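ABC transporter periplasmic-binding protein YTFQ (Escherichia coli, PDB 2VK2) binds alpha- and beta-galactofuranose in the periplasm as the solute-binding component of the YtfQRT-YjfF ABC transporter. Local coordinates at residues A[87-92]-A[253-258]; A[61-66]-A[257-262]; A[19-24]-A[35-40]; A[14-19]-A[249-254]. All blocks are in the same frame, centred on the assembly; numbering follows the deposited sequence.

Contact 1: residues A[87-92]-A[253-258]; sequences FLLDRS and GPAFDA. With GZL (beta-D-galactofuranose), chain B.
Phe-87 and Leu-89 of strand 86-89 rest on the small side chains that Ala-255 and Ala-258 present from helix 252-265. This is sheet-on-helix packing in one lobe of a two-lobed periplasmic binding protein, strand and helix running nearly antiparallel. Phe-87 touches twice: its CB faces Ala-255 CB at 4.3 Å, and further out its CE1 meets Ala-258 CB at 3.9 Å, the ring standing obliquely to that methyl. Leu-89 does not aim its CB bond at the helix, yet its CD1 branch comes to 3.9 Å from Ala-255 CB. No hydrogen bond crosses this apolar seam. Beyond the strand the chain bends at Asp-90, whose positive phi of 68° helps swing the segment into the galactofuranose site. Asp-90 takes the two hydroxyls of the sugar's exocyclic C5-C6 arm: its backbone O accepts from GZL O6 at 2.8 Å, and its OD1 from GZL O5 at 2.7 Å. Arg-91, extended from CG to NE, sends NE to GZL O5 (2.9 Å, 160°) and NH2 to GZL O4 (3.0 Å, 169°), both bonds fairly straight. O5 thus donates to Asp-90 OD1 and accepts from Arg-91 NE. A leucine in place of Arg-91 would probably leave O5 without its donor and O4 with one bond fewer. Asp-90 OD2 forms a salt bridge with NH1 of Arg-17, itself a sugar ligand; further back, Val-67 O accepts from Arg-91 NH1, which helps fix the guanidinium's rotation.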
# COMPACT_ATOMS: atom_id res chain seq x y z
N PHE A 87 1.81 -4.54 17.21
CA PHE A 87 1.95 -5.20 15.92
C PHE A 87 1.80 -4.16 14.83
O PHE A 87 0.85 -3.37 14.85
CB PHE A 87 0.89 -6.29 15.76
CG PHE A 87 0.93 -7.34 16.84
CD1 PHE A 87 1.49 -8.59 16.59
CD2 PHE A 87 0.43 -7.08 18.11
CE1 PHE A 87 1.54 -9.55 17.59
CE2 PHE A 87 0.49 -8.04 19.11
CZ PHE A 87 1.04 -9.27 18.85
N LEU A 88 2.74 -4.13 13.89
CA LEU A 88 2.70 -3.18 12.79
C LEU A 88 2.07 -3.84 11.57
O LEU A 88 2.40 -4.98 11.25
CB LEU A 88 4.10 -2.67 12.47
CG LEU A 88 4.85 -2.02 13.64
CD1 LEU A 88 6.23 -1.59 13.20
CD2 LEU A 88 4.07 -0.85 14.22
N LEU A 89 1.15 -3.12 10.93
CA LEU A 89 0.44 -3.63 9.72
C LEU A 89 0.72 -2.73 8.54
O LEU A 89 0.57 -1.55 8.61
CB LEU A 89 -1.08 -3.66 9.99
CG LEU A 89 -1.65 -4.80 10.86
CD1 LEU A 89 -1.06 -4.93 12.28
CD2 LEU A 89 -3.17 -4.60 10.91
N ASP A 90 1.13 -3.42 7.47
CA ASP A 90 1.15 -2.90 6.08
C ASP A 90 2.14 -1.78 5.74
O ASP A 90 2.50 -1.63 4.61
CB ASP A 90 -0.30 -2.60 5.58
CG ASP A 90 -0.82 -1.23 5.94
OD1 ASP A 90 -0.28 -0.24 5.51
OD2 ASP A 90 -1.85 -1.15 6.60
N ARG A 91 2.61 -1.07 6.75
CA ARG A 91 3.83 -0.19 6.63
C ARG A 91 4.78 -0.48 7.79
O ARG A 91 4.38 -0.99 8.77
CB ARG A 91 3.44 1.29 6.63
CG ARG A 91 2.43 1.64 5.48
CD ARG A 91 2.23 3.12 5.36
NE ARG A 91 1.19 3.36 4.29
CZ ARG A 91 0.55 4.49 4.10
NH1 ARG A 91 0.85 5.59 4.74
NH2 ARG A 91 -0.42 4.56 3.22
N SER A 92 6.02 -0.08 7.54
CA SER A 92 7.10 -0.36 8.48
C SER A 92 7.62 0.92 9.12
O SER A 92 7.33 2.03 8.66
CB SER A 92 8.24 -1.07 7.75
OG SER A 92 7.85 -2.34 7.27
N GLY A 253 -5.24 -10.50 9.91
CA GLY A 253 -5.29 -11.93 10.20
C GLY A 253 -4.00 -12.49 10.79
O GLY A 253 -4.01 -13.04 11.89
N PRO A 254 -2.88 -12.37 10.05
CA PRO A 254 -1.59 -12.80 10.59
C PRO A 254 -1.19 -12.12 11.91
O PRO A 254 -0.53 -12.74 12.74
CB PRO A 254 -0.61 -12.47 9.47
CG PRO A 254 -1.44 -12.45 8.23
CD PRO A 254 -2.76 -11.89 8.66
N ALA A 255 -1.59 -10.86 12.10
CA ALA A 255 -1.33 -10.17 13.37
C ALA A 255 -2.13 -10.79 14.51
O ALA A 255 -1.60 -11.03 15.59
CB ALA A 255 -1.62 -8.69 13.24
N PHE A 256 -3.41 -11.07 14.26
CA PHE A 256 -4.25 -11.77 15.24
C PHE A 256 -3.70 -13.17 15.54
O PHE A 256 -3.70 -13.60 16.69
CB PHE A 256 -5.70 -11.89 14.77
CG PHE A 256 -6.48 -10.60 14.80
CD1 PHE A 256 -6.53 -9.82 15.95
CD2 PHE A 256 -7.21 -10.19 13.69
CE1 PHE A 256 -7.27 -8.64 15.98
CE2 PHE A 256 -7.95 -9.02 13.71
CZ PHE A 256 -7.98 -8.24 14.86
N ASP A 257 -3.25 -13.88 14.50
CA ASP A 257 -2.64 -15.20 14.68
C ASP A 257 -1.47 -15.13 15.67
O ASP A 257 -1.39 -15.92 16.61
CB ASP A 257 -2.12 -15.78 13.35
CG ASP A 257 -3.23 -16.22 12.42
OD1 ASP A 257 -4.34 -16.54 12.91
OD2 ASP A 257 -2.99 -16.26 11.20
N ALA A 258 -0.57 -14.18 15.43
CA ALA A 258 0.60 -13.98 16.28
C ALA A 258 0.21 -13.57 17.70
O ALA A 258 0.79 -14.07 18.67
CB ALA A 258 1.53 -12.94 15.67
C6 GZL B . 0.22 -0.91 1.56
C5 GZL B . 0.02 0.37 1.91
C4 GZL B . -0.61 1.41 1.01
C3 GZL B . -1.37 1.02 -0.23
C2 GZL B . -2.51 1.69 -0.30
O6 GZL B . 0.80 -1.78 2.39
O5 GZL B . 0.48 0.80 3.10
O4 GZL B . -1.57 2.19 1.74
O3 GZL B . -0.89 0.18 -1.14
C1 GZL B . -2.70 2.50 0.93
O2 GZL B . -3.43 1.68 -1.27
O1 GZL B . -2.73 3.90 0.64

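Contact 2: residues A[61-66]-A[257-262]; sequences AIFIAP and DALEKY
The ring of Phe-63 meets Leu-259 obliquely, its CE1 lying 4.4 Å from the CD2 methyl. Two further aromatic rings join it: Phe-256, with planes at about 45°, and Phe-87, at about 65°. Closer packing is found two residues back along the strand, where Ala-61 CB sits against both methyls of Leu-259, 3.6 Å from CD1 and likewise 3.6 Å from CD2, a buried, purely apolar contact. The fork of the leucine straddles the alanine because its CG stands anti to the backbone N (chi1 174°), carrying the branch out from the helix toward the sheet. Strand 61-64 lies inside the parallel sheet of this lobe, a three-layered alpha/beta/alpha arrangement. Ala-61 and Phe-63 serve the layer that holds helix 252-265, while the alternating residues Ile-62 and Ile-64 pack on helix 44-57 across the sheet. Leu-259 also touches Val-5 and Phe-87, so that it spans strands 4-9, 61-64 and 86-89 on the face of the sheet that helix 252-265 covers. Polar ties of the helix lie on another flank, where Asp-257 OD1 and Glu-260 OE2 both form salt bridges with Arg-31 NH1 of helix 15-31.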
# COMPACT_ATOMS: atom_id res chain seq x y z
N ALA A 61 -3.65 -5.46 23.25
CA ALA A 61 -2.66 -5.33 22.19
C ALA A 61 -3.01 -4.12 21.36
O ALA A 61 -4.16 -3.70 21.32
CB ALA A 61 -2.64 -6.58 21.33
N ILE A 62 -1.99 -3.56 20.72
CA ILE A 62 -2.16 -2.42 19.83
C ILE A 62 -1.64 -2.78 18.45
O ILE A 62 -0.54 -3.31 18.31
CB ILE A 62 -1.45 -1.16 20.38
CG1 ILE A 62 -2.16 -0.70 21.66
CG2 ILE A 62 -1.43 -0.04 19.35
CD1 ILE A 62 -1.38 0.30 22.48
N PHE A 63 -2.47 -2.53 17.43
CA PHE A 63 -2.07 -2.67 16.04
C PHE A 63 -1.89 -1.26 15.50
O PHE A 63 -2.71 -0.38 15.77
CB PHE A 63 -3.16 -3.37 15.22
CG PHE A 63 -3.32 -4.86 15.48
CD1 PHE A 63 -2.64 -5.53 16.49
CD2 PHE A 63 -4.22 -5.58 14.71
CE1 PHE A 63 -2.84 -6.89 16.70
CE2 PHE A 63 -4.42 -6.93 14.91
CZ PHE A 63 -3.73 -7.59 15.90
N ILE A 64 -0.83 -1.02 14.74
CA ILE A 64 -0.61 0.28 14.12
C ILE A 64 -0.26 0.07 12.66
O ILE A 64 0.60 -0.75 12.36
CB ILE A 64 0.56 1.06 14.76
CG1 ILE A 64 0.37 1.23 16.27
CG2 ILE A 64 0.73 2.42 14.10
CD1 ILE A 64 1.62 1.72 16.98
N ALA A 65 -0.93 0.80 11.77
CA ALA A 65 -0.47 0.94 10.39
C ALA A 65 0.24 2.29 10.34
O ALA A 65 -0.41 3.32 10.28
CB ALA A 65 -1.65 0.91 9.43
N PRO A 66 1.59 2.28 10.45
CA PRO A 66 2.30 3.55 10.65
C PRO A 66 2.35 4.40 9.39
O PRO A 66 2.95 3.99 8.40
CB PRO A 66 3.70 3.10 11.07
CG PRO A 66 3.87 1.77 10.44
CD PRO A 66 2.51 1.13 10.42
N ASP A 257 -3.25 -13.88 14.50
CA ASP A 257 -2.64 -15.20 14.68
C ASP A 257 -1.47 -15.13 15.67
O ASP A 257 -1.39 -15.92 16.61
CB ASP A 257 -2.12 -15.78 13.35
CG ASP A 257 -3.23 -16.22 12.42
OD1 ASP A 257 -4.34 -16.54 12.91
OD2 ASP A 257 -2.99 -16.26 11.20
N ALA A 258 -0.57 -14.18 15.43
CA ALA A 258 0.60 -13.98 16.28
C ALA A 258 0.21 -13.57 17.70
O ALA A 258 0.79 -14.07 18.67
CB ALA A 258 1.53 -12.94 15.67
N LEU A 259 -0.77 -12.68 17.81
CA LEU A 259 -1.25 -12.23 19.12
C LEU A 259 -1.82 -13.37 19.94
O LEU A 259 -1.49 -13.53 21.11
CB LEU A 259 -2.31 -11.13 18.95
CG LEU A 259 -3.01 -10.65 20.23
CD1 LEU A 259 -2.01 -10.10 21.23
CD2 LEU A 259 -4.07 -9.61 19.89
N GLU A 260 -2.69 -14.17 19.32
CA GLU A 260 -3.32 -15.31 20.00
C GLU A 260 -2.29 -16.30 20.52
O GLU A 260 -2.39 -16.77 21.65
CB GLU A 260 -4.29 -16.02 19.07
CG GLU A 260 -5.57 -15.26 18.79
CD GLU A 260 -6.40 -15.88 17.68
OE1 GLU A 260 -5.99 -16.94 17.14
OE2 GLU A 260 -7.45 -15.31 17.33
N LYS A 261 -1.30 -16.61 19.69
CA LYS A 261 -0.21 -17.52 20.08
C LYS A 261 0.59 -16.94 21.24
O LYS A 261 0.94 -17.66 22.18
CB LYS A 261 0.71 -17.81 18.90
CG LYS A 261 0.11 -18.73 17.85
CD LYS A 261 1.09 -19.00 16.72
N TYR A 262 0.89 -15.65 21.17
CA TYR A 262 1.65 -14.97 22.21
C TYR A 262 0.90 -14.94 23.55
O TYR A 262 1.49 -15.24 24.59
CB TYR A 262 1.99 -13.54 21.77
CG TYR A 262 2.74 -12.73 22.80
CD1 TYR A 262 4.02 -13.10 23.20
CD2 TYR A 262 2.17 -11.60 23.37
CE1 TYR A 262 4.72 -12.36 24.14
CE2 TYR A 262 2.86 -10.85 24.32
CZ TYR A 262 4.13 -11.24 24.70
OH TYR A 262 4.82 -10.50 25.64

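Contact 3: residues A[19-24]-A[35-40]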
# COMPACT_ATOMS: atom_id res chain seq x y z
N ALA A 19 -10.71 -1.90 2.42
CA ALA A 19 -10.80 -3.35 2.48
C ALA A 19 -10.02 -3.91 3.67
O ALA A 19 -10.49 -4.83 4.34
CB ALA A 19 -10.32 -3.98 1.18
N GLU A 20 -8.83 -3.37 3.93
CA GLU A 20 -8.04 -3.81 5.08
C GLU A 20 -8.82 -3.61 6.39
O GLU A 20 -8.81 -4.48 7.26
CB GLU A 20 -6.71 -3.05 5.16
CG GLU A 20 -5.77 -3.57 6.24
CD GLU A 20 -4.67 -2.59 6.60
OE1 GLU A 20 -4.94 -1.37 6.66
OE2 GLU A 20 -3.53 -3.05 6.82
N THR A 21 -9.47 -2.46 6.51
CA THR A 21 -10.32 -2.17 7.67
C THR A 21 -11.48 -3.16 7.77
O THR A 21 -11.74 -3.70 8.85
CB THR A 21 -10.84 -0.72 7.61
OG1 THR A 21 -9.73 0.18 7.78
CG2 THR A 21 -11.87 -0.46 8.70
N ASN A 22 -12.16 -3.41 6.66
CA ASN A 22 -13.26 -4.38 6.63
C ASN A 22 -12.80 -5.77 7.08
O ASN A 22 -13.47 -6.42 7.88
CB ASN A 22 -13.85 -4.50 5.22
CG ASN A 22 -14.64 -3.27 4.81
OD1 ASN A 22 -15.09 -2.48 5.64
ND2 ASN A 22 -14.82 -3.10 3.50
N VAL A 23 -11.66 -6.20 6.56
CA VAL A 23 -11.12 -7.52 6.88
C VAL A 23 -10.63 -7.59 8.33
O VAL A 23 -10.77 -8.63 8.99
CB VAL A 23 -10.00 -7.91 5.91
CG1 VAL A 23 -9.33 -9.22 6.33
CG2 VAL A 23 -10.56 -8.03 4.49
N ALA A 24 -10.07 -6.50 8.85
CA ALA A 24 -9.69 -6.44 10.26
C ALA A 24 -10.91 -6.70 11.14
O ALA A 24 -10.85 -7.46 12.10
CB ALA A 24 -9.07 -5.10 10.59
N LEU A 35 -12.42 -5.35 18.66
CA LEU A 35 -11.51 -4.49 17.92
C LEU A 35 -12.01 -3.05 17.93
O LEU A 35 -13.14 -2.78 17.52
CB LEU A 35 -11.40 -4.98 16.47
CG LEU A 35 -10.42 -4.21 15.58
CD1 LEU A 35 -8.99 -4.37 16.07
CD2 LEU A 35 -10.55 -4.67 14.14
N LYS A 36 -11.17 -2.15 18.43
CA LYS A 36 -11.44 -0.73 18.39
C LYS A 36 -10.54 -0.12 17.33
O LYS A 36 -9.33 -0.29 17.37
CB LYS A 36 -11.12 -0.09 19.74
CG LYS A 36 -11.75 -0.81 20.92
CD LYS A 36 -11.51 -0.07 22.22
CE LYS A 36 -12.31 1.22 22.28
NZ LYS A 36 -12.36 1.79 23.65
N ILE A 37 -11.14 0.59 16.38
CA ILE A 37 -10.38 1.19 15.29
C ILE A 37 -10.41 2.71 15.41
O ILE A 37 -11.48 3.33 15.43
CB ILE A 37 -10.90 0.77 13.91
CG1 ILE A 37 -10.95 -0.76 13.80
CG2 ILE A 37 -10.02 1.35 12.81
CD1 ILE A 37 -11.43 -1.27 12.45
N ALA A 38 -9.22 3.31 15.49
CA ALA A 38 -9.07 4.76 15.47
C ALA A 38 -8.61 5.17 14.07
O ALA A 38 -7.69 4.58 13.51
CB ALA A 38 -8.05 5.20 16.52
N ASP A 39 -9.25 6.19 13.52
CA ASP A 39 -8.94 6.68 12.19
C ASP A 39 -8.04 7.91 12.32
O ASP A 39 -8.46 8.94 12.84
CB ASP A 39 -10.24 7.04 11.46
CG ASP A 39 -10.02 7.36 9.99
OD1 ASP A 39 -9.10 8.14 9.68
OD2 ASP A 39 -10.78 6.84 9.16
N GLY A 40 -6.80 7.78 11.84
CA GLY A 40 -5.80 8.84 11.97
C GLY A 40 -5.94 10.01 11.01
O GLY A 40 -5.22 11.00 11.14
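Thr-21 and Ile-37 are brought together by their torsions: the threonine sets CG2 anti to its own backbone N and OG1 beside it (chi1 -67°), while the isoleucine is extended out to CD1, which leads. The two side chains cross obliquely, and Thr-21 CG2 meets Ile-37 CD1 at 3.9 Å. One turn further along the helix Leu-35 reaches Ala-24 in a similar way. Its CG lies anti to the backbone N (chi1 -177°), which carries the CD2 methyl to 3.9 Å from Ala-24 CB. That methyl lies closer still to the helix backbone, 3.5 Å from Ala-24 O, and so leans on the carbonyl as much as on the methyl of the alanine. The small side chain of Ala-24 is consistent with this close approach of a leucine methyl to the helix backbone. Nothing polar crosses between the segments. The hydroxyl of Thr-21 looks to another partner, OG1 being hydrogen-bonded to Gln-9 NE2 on the neighbouring strand, with a weak bond to Arg-17 O besides. Methyl and hydroxyl of the threonine therefore divide their work between strands 34-39 and 4-9. Together strand 4-9, helix 15-31 and strand 34-39 form a classic beta-alpha-beta unit, with the two strands side by side and parallel. Strand 34-39 is the outermost strand at its side of the sheet. Leu-35 and Ile-37 face helix 15-31, whereas Lys-36 and Ala-38 turn to the other layer and touch helix 44-57; Phe-256 of helix 252-265 closes in beside Leu-35.

Contact 4: residues A[14-19]-A[249-254]; sequences SGWRAA and PNMAGP. With GZL (beta-D-galactofuranose), chain B.
Beside the packing of Trp-16 on Pro-249, Ser-14 OG is gripped from two sides: it donates to GZL O2 at 2.9 Å and accepts from Arg-17 N at 3.1 Å, the N-cap bond of helix 15-31. Trp-16, with CG anti to the backbone N (chi1 -178°), reaches out from the first turn of that helix. The sugar's C6 lies over one face of its indole, offset toward the rim, while Met-251 CG comes at the ring edge, 4.0 Å from CH2. The indole N-H is spent on Leu-247 O, fixing the ring's rotation. Pro-249 fills the angle between helix and indole, its CB 3.9 Å from Ala-19 CB. Without the indole, as with an alanine here, the sugar's C6 end would probably lose its flat wall, Leu-247 O its donor, and Met-251 and Pro-249 the ring they pack on. Arg-17 NH2 reaches GZL O4 at 3.0 Å through a bent bond (138°), and Trp-16 CZ3 lies over one face of its guanidinium. Asn-250 OD1 accepts a capping bond from Gly-253 N at 2.8 Å, ahead of helix 252-265. An aromatic ring against the sugar amid polar hydrogen-bonding groups is characteristic of periplasmic sugar-binding clefts.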
# COMPACT_ATOMS: atom_id res chain seq x y z
N SER A 14 -7.51 4.97 0.31
CA SER A 14 -7.63 4.10 -0.87
C SER A 14 -8.66 3.00 -0.64
O SER A 14 -9.02 2.69 0.49
CB SER A 14 -6.28 3.47 -1.18
OG SER A 14 -5.99 2.44 -0.26
N GLY A 15 -9.11 2.40 -1.74
CA GLY A 15 -10.01 1.26 -1.67
C GLY A 15 -9.35 0.07 -1.00
O GLY A 15 -10.02 -0.73 -0.35
N TRP A 16 -8.04 -0.05 -1.15
CA TRP A 16 -7.30 -1.11 -0.48
C TRP A 16 -7.39 -0.96 1.04
O TRP A 16 -7.66 -1.94 1.74
CB TRP A 16 -5.83 -1.16 -0.91
CG TRP A 16 -5.14 -2.29 -0.24
CD1 TRP A 16 -5.03 -3.57 -0.69
CD2 TRP A 16 -4.51 -2.26 1.05
NE1 TRP A 16 -4.37 -4.34 0.23
CE2 TRP A 16 -4.04 -3.56 1.31
CE3 TRP A 16 -4.30 -1.27 2.01
CZ2 TRP A 16 -3.37 -3.89 2.48
CZ3 TRP A 16 -3.63 -1.60 3.18
CH2 TRP A 16 -3.18 -2.90 3.40
N ARG A 17 -7.17 0.24 1.55
CA ARG A 17 -7.19 0.42 3.01
C ARG A 17 -8.59 0.23 3.57
O ARG A 17 -8.75 -0.31 4.66
CB ARG A 17 -6.62 1.77 3.45
CG ARG A 17 -6.41 1.83 4.97
CD ARG A 17 -5.50 2.96 5.42
NE ARG A 17 -4.17 2.80 4.85
CZ ARG A 17 -3.24 1.97 5.30
NH1 ARG A 17 -3.43 1.21 6.37
NH2 ARG A 17 -2.08 1.90 4.66
N ALA A 18 -9.61 0.64 2.82
CA ALA A 18 -10.99 0.39 3.22
C ALA A 18 -11.23 -1.12 3.36
O ALA A 18 -11.88 -1.56 4.31
CB ALA A 18 -11.96 0.99 2.21
N ALA A 19 -10.71 -1.90 2.42
CA ALA A 19 -10.80 -3.35 2.48
C ALA A 19 -10.02 -3.91 3.67
O ALA A 19 -10.49 -4.83 4.34
CB ALA A 19 -10.32 -3.98 1.18
N PRO A 249 -5.51 -7.62 1.35
CA PRO A 249 -6.05 -6.77 2.41
C PRO A 249 -5.98 -7.40 3.80
O PRO A 249 -6.15 -6.70 4.79
CB PRO A 249 -7.52 -6.56 2.00
CG PRO A 249 -7.59 -6.98 0.57
CD PRO A 249 -6.57 -8.06 0.42
N ASN A 250 -5.73 -8.71 3.88
CA ASN A 250 -5.71 -9.41 5.16
C ASN A 250 -4.36 -9.30 5.86
O ASN A 250 -3.61 -10.28 5.99
CB ASN A 250 -6.13 -10.87 4.99
CG ASN A 250 -6.45 -11.53 6.32
OD1 ASN A 250 -6.39 -10.90 7.38
ND2 ASN A 250 -6.79 -12.82 6.27
N MET A 251 -4.08 -8.10 6.33
CA MET A 251 -2.91 -7.84 7.16
C MET A 251 -3.21 -8.13 8.62
O MET A 251 -2.32 -8.53 9.37
CB MET A 251 -2.47 -6.38 6.98
CG MET A 251 -2.02 -6.06 5.57
SD MET A 251 -0.42 -6.79 5.21
CE MET A 251 -0.29 -6.45 3.45
N ALA A 252 -4.46 -7.94 9.02
CA ALA A 252 -4.86 -8.14 10.42
C ALA A 252 -4.86 -9.61 10.83
O ALA A 252 -4.51 -9.93 11.97
CB ALA A 252 -6.22 -7.51 10.68
N GLY A 253 -5.24 -10.50 9.91
CA GLY A 253 -5.29 -11.93 10.20
C GLY A 253 -4.00 -12.49 10.79
O GLY A 253 -4.01 -13.04 11.89
N PRO A 254 -2.88 -12.37 10.05
CA PRO A 254 -1.59 -12.80 10.59
C PRO A 254 -1.19 -12.12 11.91
O PRO A 254 -0.53 -12.74 12.74
CB PRO A 254 -0.61 -12.47 9.47
CG PRO A 254 -1.44 -12.45 8.23
CD PRO A 254 -2.76 -11.89 8.66
C6 GZL B . 0.22 -0.91 1.56
C5 GZL B . 0.02 0.37 1.91
C4 GZL B . -0.61 1.41 1.01
C3 GZL B . -1.37 1.02 -0.23
C2 GZL B . -2.51 1.69 -0.30
O6 GZL B . 0.80 -1.78 2.39
O5 GZL B . 0.48 0.80 3.10
O4 GZL B . -1.57 2.19 1.74
O3 GZL B . -0.89 0.18 -1.14
C1 GZL B . -2.70 2.50 0.93
O2 GZL B . -3.43 1.68 -1.27
O1 GZL B . -2.73 3.90 0.64

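From the N terminus, contact 4 opens first, at 14-19, and closes the longest loop only at 249-254. Nested within it, contact 3 closes a short loop by joining helix 15-31 to strand 34-39. Contact 2 opens next, at 61-66, and contact 1 at 87-92; both start after contact 3 has closed. Contact 2 ends on 257-262, beyond the close of contact 4, so these two cross, while contacts 1, 2 and 4 all end on helix 252-265 or the turn into it. That late helix covers neighbouring strands 61-64 and 86-89, while the galactofuranose is held by the loop after strand 86-89 in contact 1 and by the start of helix 15-31 in contact 4.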